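Local coordinates for protein glutamyl endopeptidase (Staphylococcus epidermidis, PDB 6PYM) that probably cleaves proteins on the carbonyl side of glutamate, and of aspartate, as a secreted trypsin-like serine endopeptidase, at residues Q83-Y88 / A95-S100; N44-N49 / Q106-V111; G155-Y160 / N190-S195; I129-Y134 / L162-G167; S118-T123 / Q179-H184. The protein carries 1 engineered substitution. All blocks are in the same frame, centred on the assembly; numbering follows the deposited sequence.

Contact 1 of 5, residues Q83-Y88 / A95-S100; sequences QEIIPY and AILRVS
Glu-84 and Arg-98 lie side by side, with Glu-84 OE1 3.0 Å from Arg-98 NH1. The carboxylate oxygen comes to the guanidinium edge, near its plane, but the N-H...O angle is only 125°, so the hydrogen bond within this salt bridge is weak; the planes are 66° apart. Ile-86 CD1 lies over one face, 3.6 Å from Arg-98 NH1, while Gln-83 lies alongside, pointing the same way, with its OE1 3.6 Å from Arg-98 CD. Arginine suits the place: its stem packs while its head reaches charge, and its NE makes a second salt bridge to Glu-45 on the next strand. The opposite face of the sheet is apolar: Ile-85 CG1 touches Leu-97 CD1 at 3.7 Å, and buried Leu-97 also packs on Ile-46. Behind the side chains the strands pair antiparallel, Ile-86 N bonding to Ile-96 O at 2.8 Å. Pro-87, with no N-H to give, occupies a non-hydrogen-bonded pair with Ala-95. Gln-83 and Glu-84 both face Arg-98, a classic beta bulge, and Arg-98 O accepts from Gln-83 N (2.7 Å) and Glu-84 N (3.1 Å). The whole is a beta hairpin of the first trypsin-like barrel, its connecting loop carrying Asp-93, a predicted charge-relay residue.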
# COMPACT_ATOMS: atom_id res chain seq x y z
N GLN A 83 7.88 -7.64 12.13
CA GLN A 83 8.89 -7.56 13.17
C GLN A 83 8.72 -6.35 14.07
O GLN A 83 8.87 -6.46 15.29
CB GLN A 83 10.30 -7.55 12.55
CG GLN A 83 11.45 -7.68 13.55
CD GLN A 83 11.92 -6.35 14.08
OE1 GLN A 83 11.86 -5.33 13.40
NE2 GLN A 83 12.41 -6.35 15.32
N GLU A 84 8.39 -5.18 13.50
CA GLU A 84 8.21 -3.98 14.29
C GLU A 84 7.24 -3.05 13.57
O GLU A 84 7.36 -2.83 12.36
CB GLU A 84 9.55 -3.26 14.49
CG GLU A 84 9.47 -2.04 15.40
CD GLU A 84 10.82 -1.36 15.59
OE1 GLU A 84 11.73 -1.59 14.76
OE2 GLU A 84 10.96 -0.59 16.56
N ILE A 85 6.30 -2.49 14.33
CA ILE A 85 5.33 -1.53 13.82
C ILE A 85 5.81 -0.13 14.20
O ILE A 85 6.06 0.14 15.38
CB ILE A 85 3.93 -1.80 14.39
CG1 ILE A 85 3.41 -3.14 13.88
CG2 ILE A 85 3.00 -0.64 14.06
CD1 ILE A 85 2.24 -3.67 14.68
N ILE A 86 5.93 0.74 13.21
CA ILE A 86 6.34 2.13 13.42
C ILE A 86 5.22 3.04 12.94
O ILE A 86 5.16 3.38 11.75
CB ILE A 86 7.65 2.44 12.68
CG1 ILE A 86 8.73 1.40 12.99
CG2 ILE A 86 8.14 3.82 13.04
CD1 ILE A 86 9.91 1.47 12.05
N PRO A 87 4.30 3.45 13.81
CA PRO A 87 3.21 4.33 13.36
C PRO A 87 3.73 5.72 13.03
O PRO A 87 4.63 6.23 13.68
CB PRO A 87 2.26 4.37 14.56
CG PRO A 87 3.15 4.08 15.74
CD PRO A 87 4.19 3.11 15.24
N TYR A 88 3.14 6.33 12.00
CA TYR A 88 3.42 7.74 11.74
C TYR A 88 2.94 8.56 12.94
O TYR A 88 1.82 8.37 13.41
CB TYR A 88 2.64 8.15 10.49
CG TYR A 88 2.78 9.60 10.11
CD1 TYR A 88 4.02 10.17 9.89
CD2 TYR A 88 1.65 10.40 9.95
CE1 TYR A 88 4.15 11.50 9.52
CE2 TYR A 88 1.76 11.73 9.58
CZ TYR A 88 3.02 12.27 9.37
OH TYR A 88 3.15 13.60 9.00
N ALA A 95 1.40 3.67 8.69
CA ALA A 95 2.40 3.00 9.50
C ALA A 95 3.43 2.34 8.61
O ALA A 95 3.12 1.88 7.50
CB ALA A 95 1.77 1.93 10.41
N ILE A 96 4.66 2.30 9.09
CA ILE A 96 5.69 1.43 8.53
C ILE A 96 5.59 0.10 9.26
O ILE A 96 5.48 0.07 10.49
CB ILE A 96 7.09 2.03 8.73
CG1 ILE A 96 7.21 3.39 8.03
CG2 ILE A 96 8.16 1.04 8.26
CD1 ILE A 96 8.47 4.17 8.43
N LEU A 97 5.63 -0.99 8.51
CA LEU A 97 5.81 -2.31 9.10
C LEU A 97 7.17 -2.82 8.65
O LEU A 97 7.40 -3.02 7.45
CB LEU A 97 4.71 -3.29 8.70
CG LEU A 97 4.88 -4.70 9.27
CD1 LEU A 97 4.76 -4.72 10.79
CD2 LEU A 97 3.88 -5.65 8.65
N ARG A 98 8.08 -2.98 9.60
CA ARG A 98 9.34 -3.64 9.33
C ARG A 98 9.12 -5.14 9.45
O ARG A 98 8.47 -5.60 10.39
CB ARG A 98 10.38 -3.18 10.35
CG ARG A 98 11.78 -3.71 10.14
CD ARG A 98 12.78 -2.86 10.93
NE ARG A 98 12.92 -1.54 10.33
CZ ARG A 98 13.02 -0.41 11.02
NH1 ARG A 98 12.99 -0.42 12.34
NH2 ARG A 98 13.15 0.74 10.37
N VAL A 99 9.62 -5.89 8.47
CA VAL A 99 9.46 -7.34 8.44
C VAL A 99 10.82 -8.01 8.58
O VAL A 99 11.86 -7.46 8.21
CB VAL A 99 8.74 -7.83 7.16
CG1 VAL A 99 7.30 -7.32 7.14
CG2 VAL A 99 9.49 -7.39 5.91
N SER A 100 10.79 -9.23 9.11
CA SER A 100 11.99 -10.04 9.21
C SER A 100 12.38 -10.58 7.84
O SER A 100 11.55 -10.65 6.93
CB SER A 100 11.73 -11.22 10.15
OG SER A 100 11.47 -10.78 11.47

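Contact 2 of 5, residues N44-N49 / Q106-V111; sequences NEILTN and QHIGQV
Asn-44 OD1 is approached by two groups, the nearer being His-107 ND1 at 2.6 Å. The N-H of the imidazole points almost straight at the oxygen (161°), which lies close to the ring plane and receives the proton on a lone pair, although the amide and the ring are turned 66° apart. A water lies 2.8 Å from Asn-44 OD1, though its protons have other acceptors nearby; it accepts from Ile-108 N at 2.9 Å, so an amide of the first helical turn has a partner. Asparagine fits here because its short amide can serve the ring and the water at once, and histidine because its ND1 carries a proton to give.

His-107 holds the N-cap position of helix 108-111. His-107 N donates to Gln-110 OE1 at 3.0 Å, the side chain three residues on, which probably steadies the first turn. Within the strand segment, Asn-44 N bonds to Glu-45 OE1, while Glu-45 OE2 carries the salt bridge to Arg-98.

Beside the polar pair lies an apolar one. The CG2 branch of Ile-108 rests 3.8 Å from Asn-44 CA. Deeper in, Ile-108 CG1 is anti to its backbone N (chi1 -167°), and Ile-108 CD1 beyond it meets Ile-46 CG2 at 4.1 Å, the two side chains crossing at about a right angle. Val-40 and Val-99 also touch Ile-108, so a branched apolar residue is well placed. The arrangement is that of a short helix set against the start of barrel strand 45-48, its isoleucine packed among residues of three neighbouring strands, where the first trypsin-like barrel gives way to the chain leading to the second.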
# COMPACT_ATOMS: atom_id res chain seq x y z
N ASN A 44 13.70 -3.67 4.43
CA ASN A 44 12.91 -4.50 5.33
C ASN A 44 11.55 -3.89 5.63
O ASN A 44 10.97 -4.19 6.68
CB ASN A 44 13.65 -4.74 6.66
CG ASN A 44 14.97 -5.46 6.46
OD1 ASN A 44 14.99 -6.63 6.10
ND2 ASN A 44 16.07 -4.75 6.69
N GLU A 45 11.02 -3.03 4.76
CA GLU A 45 9.91 -2.18 5.17
C GLU A 45 8.82 -2.09 4.13
O GLU A 45 9.09 -1.95 2.93
CB GLU A 45 10.39 -0.75 5.46
CG GLU A 45 11.22 -0.60 6.72
CD GLU A 45 12.70 -0.92 6.54
OE1 GLU A 45 13.19 -0.94 5.39
OE2 GLU A 45 13.36 -1.14 7.58
N ILE A 46 7.58 -2.12 4.61
CA ILE A 46 6.41 -1.78 3.81
C ILE A 46 5.71 -0.60 4.47
O ILE A 46 5.88 -0.33 5.66
CB ILE A 46 5.42 -2.95 3.63
CG1 ILE A 46 4.69 -3.29 4.93
CG2 ILE A 46 6.12 -4.18 3.08
CD1 ILE A 46 3.43 -4.13 4.73
N LEU A 47 4.92 0.11 3.67
CA LEU A 47 3.92 1.04 4.17
C LEU A 47 2.54 0.39 4.09
O LEU A 47 2.23 -0.33 3.14
CB LEU A 47 3.89 2.33 3.36
CG LEU A 47 5.24 3.05 3.26
CD1 LEU A 47 5.10 4.33 2.46
CD2 LEU A 47 5.86 3.29 4.63
N THR A 48 1.72 0.69 5.10
CA THR A 48 0.32 0.30 5.14
C THR A 48 -0.39 1.27 6.09
O THR A 48 0.14 2.34 6.40
CB THR A 48 0.20 -1.19 5.52
OG1 THR A 48 -1.17 -1.60 5.44
CG2 THR A 48 0.72 -1.45 6.92
N ASN A 49 -1.60 0.90 6.53
CA ASN A 49 -2.36 1.75 7.43
C ASN A 49 -2.13 1.37 8.89
O ASN A 49 -1.88 0.20 9.22
CB ASN A 49 -3.86 1.63 7.20
CG ASN A 49 -4.32 2.06 5.82
OD1 ASN A 49 -5.34 1.56 5.35
ND2 ASN A 49 -3.62 3.00 5.19
N GLN A 106 16.56 -13.89 2.93
CA GLN A 106 16.39 -12.81 1.97
C GLN A 106 15.54 -11.71 2.59
O GLN A 106 14.61 -11.98 3.34
CB GLN A 106 15.67 -13.32 0.72
CG GLN A 106 16.36 -14.46 0.01
CD GLN A 106 15.48 -15.06 -1.07
OE1 GLN A 106 14.34 -15.45 -0.82
NE2 GLN A 106 16.01 -15.13 -2.29
N HIS A 107 15.89 -10.47 2.28
CA HIS A 107 15.13 -9.33 2.76
C HIS A 107 14.08 -8.94 1.73
O HIS A 107 14.26 -9.16 0.53
CB HIS A 107 16.07 -8.16 3.03
CG HIS A 107 17.13 -8.48 4.04
ND1 HIS A 107 17.00 -8.19 5.38
CD2 HIS A 107 18.33 -9.10 3.91
CE1 HIS A 107 18.07 -8.60 6.03
NE2 HIS A 107 18.89 -9.16 5.16
N ILE A 108 12.97 -8.38 2.20
CA ILE A 108 11.84 -8.13 1.31
C ILE A 108 12.24 -7.18 0.18
O ILE A 108 11.82 -7.37 -0.97
CB ILE A 108 10.60 -7.66 2.09
CG1 ILE A 108 9.36 -7.70 1.20
CG2 ILE A 108 10.80 -6.27 2.70
CD1 ILE A 108 8.07 -7.58 1.97
N GLY A 109 13.07 -6.19 0.47
CA GLY A 109 13.51 -5.25 -0.54
C GLY A 109 14.60 -5.75 -1.45
O GLY A 109 15.08 -5.00 -2.31
N GLN A 110 15.03 -7.00 -1.26
CA GLN A 110 15.89 -7.70 -2.19
C GLN A 110 15.10 -8.57 -3.15
O GLN A 110 15.53 -8.75 -4.30
CB GLN A 110 16.87 -8.61 -1.43
CG GLN A 110 17.89 -7.87 -0.58
CD GLN A 110 18.76 -8.80 0.25
OE1 GLN A 110 18.35 -9.90 0.64
NE2 GLN A 110 19.99 -8.36 0.54
N VAL A 111 13.95 -9.11 -2.72
CA VAL A 111 13.18 -10.00 -3.58
C VAL A 111 12.28 -9.25 -4.54
O VAL A 111 11.92 -9.79 -5.59
CB VAL A 111 12.41 -11.06 -2.77
CG1 VAL A 111 13.35 -11.80 -1.82
CG2 VAL A 111 11.23 -10.45 -2.01
O HOH W 1 13.01 -8.32 5.09

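Contact 3 of 5, residues G155-Y160 / N190-S195; sequences GEELRY and NKYNSS
Leu-158 to Tyr-160 and Asn-193 to Ser-195 pair as antiparallel strands of the second beta-barrel of the trypsin-like fold. Tyr-160 N bonds to Asn-193 O at 2.9 Å, while Leu-158 O takes two protons, from Ser-195 N at 2.8 Å and from Ser-195 OG at 2.9 Å. A serine suits that place, since its hydroxyl reaches across to the same partner-strand carbonyl that its N-H uses.

On one face of the sheet the guanidinium of Arg-159 lies flat on the Tyr-192 ring, planes 6° apart and centres 4.2 Å apart. The cation sits off-centre, and Arg-159 CD covers the ring face in a CH-pi contact, 3.6 Å from the centroid of Tyr-192. What fixes the rotation of the guanidinium is Glu-157: Arg-159 NE meets Glu-157 OE2 at 2.8 Å, in plane and nearly straight (178°), on the anti lone pair. Ser-194 OG lies near the same oxygen, and Glu-157 OE1 is held by Tyr-185.

On the inward face Tyr-160 CE1 packs on Asn-193 CB at 3.4 Å, and the tyrosine hydroxyl bonds to His-184. Asn-193, whose amide can both donate and accept, gives ND2 to Leu-162 O and takes the N-terminal amine of Val-1 on OD1.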
# COMPACT_ATOMS: atom_id res chain seq x y z
N GLY A 155 -3.44 19.12 3.28
CA GLY A 155 -2.67 18.60 4.39
C GLY A 155 -2.13 17.22 4.06
O GLY A 155 -1.37 17.04 3.10
N GLU A 156 -2.52 16.23 4.86
CA GLU A 156 -2.11 14.85 4.68
C GLU A 156 -3.19 14.00 4.02
O GLU A 156 -3.14 12.77 4.10
CB GLU A 156 -1.67 14.23 6.01
CG GLU A 156 -0.37 14.84 6.53
CD GLU A 156 -0.01 14.44 7.95
OE1 GLU A 156 -0.77 13.69 8.60
OE2 GLU A 156 1.05 14.91 8.43
N GLU A 157 -4.16 14.62 3.36
CA GLU A 157 -5.30 13.92 2.78
C GLU A 157 -5.30 14.12 1.28
O GLU A 157 -5.24 15.25 0.79
CB GLU A 157 -6.60 14.47 3.40
CG GLU A 157 -7.89 13.98 2.75
CD GLU A 157 -8.48 12.75 3.42
OE1 GLU A 157 -7.75 12.08 4.17
OE2 GLU A 157 -9.69 12.46 3.19
N LEU A 158 -5.37 13.01 0.54
CA LEU A 158 -5.55 13.05 -0.91
C LEU A 158 -6.73 12.14 -1.24
O LEU A 158 -6.73 10.97 -0.85
CB LEU A 158 -4.28 12.64 -1.68
CG LEU A 158 -4.34 12.72 -3.23
CD1 LEU A 158 -2.98 13.04 -3.84
CD2 LEU A 158 -4.87 11.42 -3.83
N ARG A 159 -7.72 12.68 -1.94
CA ARG A 159 -8.94 11.95 -2.26
C ARG A 159 -9.07 11.76 -3.76
O ARG A 159 -8.52 12.53 -4.56
CB ARG A 159 -10.18 12.69 -1.76
CG ARG A 159 -10.17 12.94 -0.27
CD ARG A 159 -11.29 13.87 0.13
NE ARG A 159 -11.30 14.10 1.57
CZ ARG A 159 -12.00 15.05 2.18
NH1 ARG A 159 -12.76 15.88 1.48
NH2 ARG A 159 -11.92 15.17 3.50
N TYR A 160 -9.84 10.74 -4.14
CA TYR A 160 -9.98 10.37 -5.55
C TYR A 160 -11.35 9.78 -5.80
O TYR A 160 -12.08 9.39 -4.88
CB TYR A 160 -8.86 9.42 -6.02
CG TYR A 160 -8.31 8.52 -4.93
CD1 TYR A 160 -9.01 7.40 -4.48
CD2 TYR A 160 -7.08 8.79 -4.36
CE1 TYR A 160 -8.50 6.59 -3.50
CE2 TYR A 160 -6.56 7.99 -3.37
CZ TYR A 160 -7.26 6.89 -2.94
OH TYR A 160 -6.71 6.11 -1.95
N ASN A 190 -20.48 6.96 -1.45
CA ASN A 190 -21.11 7.81 -2.45
C ASN A 190 -20.34 9.10 -2.70
O ASN A 190 -20.80 9.91 -3.52
CB ASN A 190 -22.57 8.18 -2.14
CG ASN A 190 -23.34 7.05 -1.49
OD1 ASN A 190 -24.03 7.25 -0.49
ND2 ASN A 190 -23.22 5.87 -2.05
N LYS A 191 -19.21 9.32 -2.04
CA LYS A 191 -18.54 10.61 -2.12
C LYS A 191 -17.14 10.52 -2.70
O LYS A 191 -16.87 11.12 -3.74
CB LYS A 191 -18.54 11.31 -0.75
CG LYS A 191 -19.94 11.68 -0.27
CD LYS A 191 -19.91 12.36 1.09
CE LYS A 191 -21.32 12.70 1.57
NZ LYS A 191 -21.29 13.35 2.92
N TYR A 192 -16.23 9.78 -2.07
CA TYR A 192 -14.83 9.74 -2.50
C TYR A 192 -14.14 8.64 -1.72
O TYR A 192 -14.64 8.15 -0.71
CB TYR A 192 -14.11 11.08 -2.27
CG TYR A 192 -14.25 11.60 -0.87
CD1 TYR A 192 -13.50 11.07 0.18
CD2 TYR A 192 -15.17 12.59 -0.58
CE1 TYR A 192 -13.66 11.54 1.47
CE2 TYR A 192 -15.33 13.07 0.70
CZ TYR A 192 -14.58 12.53 1.73
OH TYR A 192 -14.74 13.01 3.01
N ASN A 193 -12.95 8.27 -2.21
CA ASN A 193 -12.01 7.47 -1.44
C ASN A 193 -10.80 8.32 -1.08
O ASN A 193 -10.52 9.34 -1.72
CB ASN A 193 -11.65 6.19 -2.19
CG ASN A 193 -12.79 5.19 -2.15
OD1 ASN A 193 -13.21 4.78 -1.06
ND2 ASN A 193 -13.34 4.86 -3.30
N SER A 194 -10.09 7.89 -0.03
CA SER A 194 -9.10 8.72 0.63
C SER A 194 -7.80 7.97 0.87
O SER A 194 -7.79 6.77 1.17
CB SER A 194 -9.59 9.18 2.01
OG SER A 194 -10.79 9.92 1.93
N SER A 195 -6.71 8.73 0.83
CA SER A 195 -5.37 8.24 1.10
C SER A 195 -4.62 9.23 1.98
O SER A 195 -4.96 10.42 2.05
CB SER A 195 -4.59 8.03 -0.20
OG SER A 195 -4.33 9.26 -0.86

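Contact 4 of 5, residues I129-Y134 / L162-G167; sequences ITVTGY and LSTVGG
Segments 129-134 and 162-167 run in roughly the same direction, 23° apart, without a hydrogen bond between them; their CA atoms are 8.0 Å apart at Val-131 and Leu-162 and draw in to 5.6 Å at Tyr-134 and Gly-167. The wider end is filled by Leu-162, which reaches across with both branches. Leu-162 CD1 meets Val-131 CG2 at 3.7 Å and CD2 meets Ile-129 CD1 at 3.9 Å, each pair of side chains crossing at about a right angle. Leu-162 CG lies between its backbone N and carbonyl carbon (chi1 56°), and the fork beyond spans two residues of strand 128-133. Thr-164 CG2 adds a looser touch to Val-131 CG1 at 4.3 Å.

This loop leads to the active-site corner of the trypsin-like fold: Ala-169, engineered in place of the predicted catalytic serine, follows closely, and the Gly-167 region is where relatives form the oxyanion hole. At the narrow end Tyr-134 O and Gly-167 O, two acceptors, lie 3.1 Å apart. Ser-37 OG bridges here, bonded to Gly-167 O and to Tyr-134 N. At a phi of 112° a CB on Gly-167 would collide with Tyr-134 O and press on the preceding carbonyl oxygen, so glycine suits.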
# COMPACT_ATOMS: atom_id res chain seq x y z
N ILE A 129 -4.61 8.71 -11.88
CA ILE A 129 -3.87 7.89 -10.93
C ILE A 129 -4.45 6.49 -10.92
O ILE A 129 -5.50 6.21 -11.51
CB ILE A 129 -3.90 8.49 -9.51
CG1 ILE A 129 -5.35 8.65 -9.05
CG2 ILE A 129 -3.15 9.84 -9.47
CD1 ILE A 129 -5.50 8.74 -7.55
N THR A 130 -3.75 5.58 -10.23
CA THR A 130 -4.26 4.26 -9.93
C THR A 130 -4.09 3.96 -8.45
O THR A 130 -3.21 4.51 -7.79
CB THR A 130 -3.55 3.16 -10.74
OG1 THR A 130 -2.13 3.26 -10.56
CG2 THR A 130 -3.88 3.28 -12.22
N VAL A 131 -4.94 3.08 -7.94
CA VAL A 131 -4.79 2.49 -6.61
C VAL A 131 -4.78 0.99 -6.82
O VAL A 131 -5.72 0.43 -7.39
CB VAL A 131 -5.90 2.93 -5.64
CG1 VAL A 131 -5.80 2.16 -4.32
CG2 VAL A 131 -5.78 4.41 -5.39
N THR A 132 -3.71 0.33 -6.36
CA THR A 132 -3.49 -1.07 -6.70
C THR A 132 -3.23 -1.86 -5.42
O THR A 132 -2.41 -1.46 -4.60
CB THR A 132 -2.36 -1.19 -7.71
OG1 THR A 132 -2.75 -0.45 -8.87
CG2 THR A 132 -2.09 -2.65 -8.10
N GLY A 133 -3.96 -2.95 -5.26
CA GLY A 133 -3.90 -3.71 -4.03
C GLY A 133 -4.88 -4.86 -4.07
O GLY A 133 -5.13 -5.41 -5.15
N TYR A 134 -5.42 -5.23 -2.91
CA TYR A 134 -6.08 -6.52 -2.71
C TYR A 134 -7.50 -6.34 -2.18
O TYR A 134 -7.77 -6.56 -1.00
CB TYR A 134 -5.21 -7.40 -1.80
CG TYR A 134 -3.91 -7.77 -2.47
CD1 TYR A 134 -3.84 -8.89 -3.27
CD2 TYR A 134 -2.77 -6.97 -2.34
CE1 TYR A 134 -2.68 -9.23 -3.93
CE2 TYR A 134 -1.60 -7.31 -2.99
CZ TYR A 134 -1.56 -8.45 -3.78
OH TYR A 134 -0.38 -8.77 -4.41
N LEU A 162 -12.00 7.06 -7.82
CA LEU A 162 -11.94 5.66 -8.21
C LEU A 162 -12.45 4.77 -7.08
O LEU A 162 -12.42 5.14 -5.90
CB LEU A 162 -10.51 5.29 -8.60
CG LEU A 162 -9.41 5.54 -7.56
CD1 LEU A 162 -9.23 4.36 -6.61
CD2 LEU A 162 -8.09 5.91 -8.24
N SER A 163 -12.92 3.58 -7.45
CA SER A 163 -13.52 2.65 -6.50
C SER A 163 -12.49 1.77 -5.79
O SER A 163 -11.47 1.37 -6.36
CB SER A 163 -14.51 1.74 -7.22
OG SER A 163 -15.67 2.44 -7.65
N THR A 164 -12.79 1.46 -4.52
CA THR A 164 -12.01 0.53 -3.71
C THR A 164 -12.98 -0.24 -2.83
O THR A 164 -14.12 0.17 -2.63
CB THR A 164 -11.00 1.26 -2.81
OG1 THR A 164 -11.71 2.07 -1.87
CG2 THR A 164 -10.06 2.15 -3.62
N VAL A 165 -12.51 -1.37 -2.29
CA VAL A 165 -13.31 -2.23 -1.43
C VAL A 165 -12.46 -2.67 -0.25
O VAL A 165 -11.25 -2.88 -0.39
CB VAL A 165 -13.85 -3.46 -2.21
CG1 VAL A 165 -14.57 -4.46 -1.29
CG2 VAL A 165 -14.78 -3.03 -3.32
N GLY A 166 -13.10 -2.84 0.91
CA GLY A 166 -12.46 -3.39 2.09
C GLY A 166 -11.47 -4.49 1.75
O GLY A 166 -11.80 -5.44 1.05
N GLY A 167 -10.24 -4.34 2.25
CA GLY A 167 -9.08 -5.10 1.81
C GLY A 167 -8.07 -4.23 1.09
O GLY A 167 -6.86 -4.49 1.18

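Contact 5 of 5, residues S118-T123 / Q179-H184; sequences SSNTDT and QVIGIH
Ser-118 and Asn-120 join a loop of the linker between the two trypsin-like barrels to the start of strand 180-188, and the loop opens with an ST turn: Ser-118 OG accepts from Asn-120 N at 2.9 Å. Serine is apt here, being short enough for its hydroxyl to take the N-H two residues on.

Two direct hydrogen bonds cross between the segments. Ser-118 N gives a nearly straight bond (171°) to Val-180 O at 2.8 Å, coming from above the carbonyl plane. Asn-120 ND2 reaches Ile-181 O at 3.0 Å, and the same amide nitrogen also bonds to Ile-198 O, so one side chain ties down two backbone carbonyls. An asparagine also tolerates the positive phi of 66° found at this turn.

A third link passes through water. The water accepts from Ser-118 OG at 2.7 Å and donates to Gln-179 OE1 at 2.6 Å, spanning two side chains that do not bond directly. Glutamine, extended beyond CG, has the length to bring OE1 to the water.

Packing centres on Ile-181, which also touches Ile-129 and Val-173 within the barrel. Ile-181 CG1 takes the crowded position between backbone N and carbonyl carbon (chi1 65°), and CD1 beyond it touches Thr-123 CG2; Ile-181 CG2, anti to the carbonyl carbon, faces Ser-118 CB at 3.7 Å. The Asn-120 side chain crosses that of Ile-181 at about a right angle, Asn-120 OD1 3.2 Å from Ile-181 CB. That oxygen is held in turn by Thr-123 OG1, which donates to Asn-120 OD1 at 2.6 Å on a lone pair in the carbonyl plane.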
# COMPACT_ATOMS: atom_id res chain seq x y z
N SER A 118 6.90 9.40 -4.69
CA SER A 118 6.89 10.73 -5.31
C SER A 118 7.21 11.81 -4.29
O SER A 118 6.76 11.77 -3.14
CB SER A 118 5.52 11.01 -5.91
OG SER A 118 5.49 12.30 -6.51
N SER A 119 8.00 12.80 -4.72
CA SER A 119 8.16 14.02 -3.95
C SER A 119 6.87 14.82 -3.87
O SER A 119 6.74 15.70 -3.01
CB SER A 119 9.22 14.91 -4.60
OG SER A 119 8.72 15.45 -5.81
N ASN A 120 5.91 14.52 -4.76
CA ASN A 120 4.61 15.17 -4.83
C ASN A 120 4.69 16.64 -5.22
O ASN A 120 3.71 17.37 -5.08
CB ASN A 120 3.77 14.94 -3.56
CG ASN A 120 3.02 13.61 -3.61
OD1 ASN A 120 2.41 13.28 -4.63
ND2 ASN A 120 3.07 12.85 -2.53
N THR A 121 5.83 17.08 -5.76
CA THR A 121 5.98 18.47 -6.18
C THR A 121 5.02 18.84 -7.31
O THR A 121 4.63 20.00 -7.43
CB THR A 121 7.43 18.74 -6.59
OG1 THR A 121 7.61 20.14 -6.85
CG2 THR A 121 7.80 17.97 -7.84
N ASP A 122 4.63 17.87 -8.13
CA ASP A 122 3.79 18.12 -9.30
C ASP A 122 2.36 17.65 -9.14
O ASP A 122 1.55 17.85 -10.05
CB ASP A 122 4.40 17.44 -10.54
CG ASP A 122 5.72 18.03 -10.94
OD1 ASP A 122 5.84 19.27 -10.93
OD2 ASP A 122 6.65 17.26 -11.27
N THR A 123 2.01 17.03 -8.01
CA THR A 123 0.72 16.36 -7.88
C THR A 123 -0.40 17.38 -7.73
O THR A 123 -0.29 18.31 -6.93
CB THR A 123 0.77 15.42 -6.68
OG1 THR A 123 1.89 14.54 -6.85
CG2 THR A 123 -0.51 14.59 -6.57
N GLN A 179 5.03 6.21 -9.47
CA GLN A 179 5.55 6.59 -8.17
C GLN A 179 4.40 6.67 -7.17
O GLN A 179 3.28 7.04 -7.52
CB GLN A 179 6.21 7.96 -8.25
CG GLN A 179 7.26 8.06 -9.35
CD GLN A 179 7.65 9.50 -9.64
OE1 GLN A 179 6.88 10.43 -9.41
NE2 GLN A 179 8.88 9.69 -10.14
N VAL A 180 4.71 6.34 -5.92
CA VAL A 180 3.69 6.33 -4.86
C VAL A 180 3.48 7.76 -4.36
O VAL A 180 4.40 8.37 -3.81
CB VAL A 180 4.10 5.40 -3.71
CG1 VAL A 180 3.02 5.38 -2.63
CG2 VAL A 180 4.40 4.00 -4.22
N ILE A 181 2.26 8.27 -4.54
CA ILE A 181 1.90 9.60 -4.07
C ILE A 181 1.15 9.56 -2.74
O ILE A 181 1.08 10.60 -2.05
CB ILE A 181 1.08 10.38 -5.12
CG1 ILE A 181 -0.28 9.71 -5.37
CG2 ILE A 181 1.89 10.55 -6.41
CD1 ILE A 181 -1.18 10.52 -6.30
N GLY A 182 0.59 8.42 -2.37
CA GLY A 182 -0.19 8.29 -1.15
C GLY A 182 -0.43 6.84 -0.83
O GLY A 182 -0.09 5.94 -1.61
N ILE A 183 -1.01 6.61 0.35
CA ILE A 183 -1.35 5.28 0.83
C ILE A 183 -2.85 5.28 1.12
O ILE A 183 -3.31 5.97 2.04
CB ILE A 183 -0.54 4.89 2.07
CG1 ILE A 183 0.97 4.90 1.77
CG2 ILE A 183 -0.99 3.54 2.62
CD1 ILE A 183 1.43 3.88 0.74
N HIS A 184 -3.61 4.52 0.34
CA HIS A 184 -5.05 4.44 0.51
C HIS A 184 -5.40 3.98 1.92
O HIS A 184 -4.75 3.10 2.48
CB HIS A 184 -5.60 3.42 -0.49
CG HIS A 184 -7.05 3.16 -0.33
ND1 HIS A 184 -8.01 4.05 -0.76
CD2 HIS A 184 -7.70 2.15 0.27
CE1 HIS A 184 -9.20 3.57 -0.45
NE2 HIS A 184 -9.04 2.42 0.17
O HOH W 2 7.44 12.75 -8.37

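In the fold
Contacts 1 and 2 belong to the first barrel, with centres about 10 Å apart on neighbouring strands 95-99 and 45-48; contact 1 is nested in the chain loop that contact 2 closes. Contacts 3, 4 and 5 reach the second sheet and come later: contact 4 is nested within contact 5, while contact 3 crosses both, so this half is woven rather than built in series. Their centres lie about 12 to 16 Å apart, against about 25 Å between contacts 2 and 3. Bonds from Tyr-88 to Glu-156 and from Asn-49 to His-184 join the halves, in keeping with a trypsin-like active site set between two barrels.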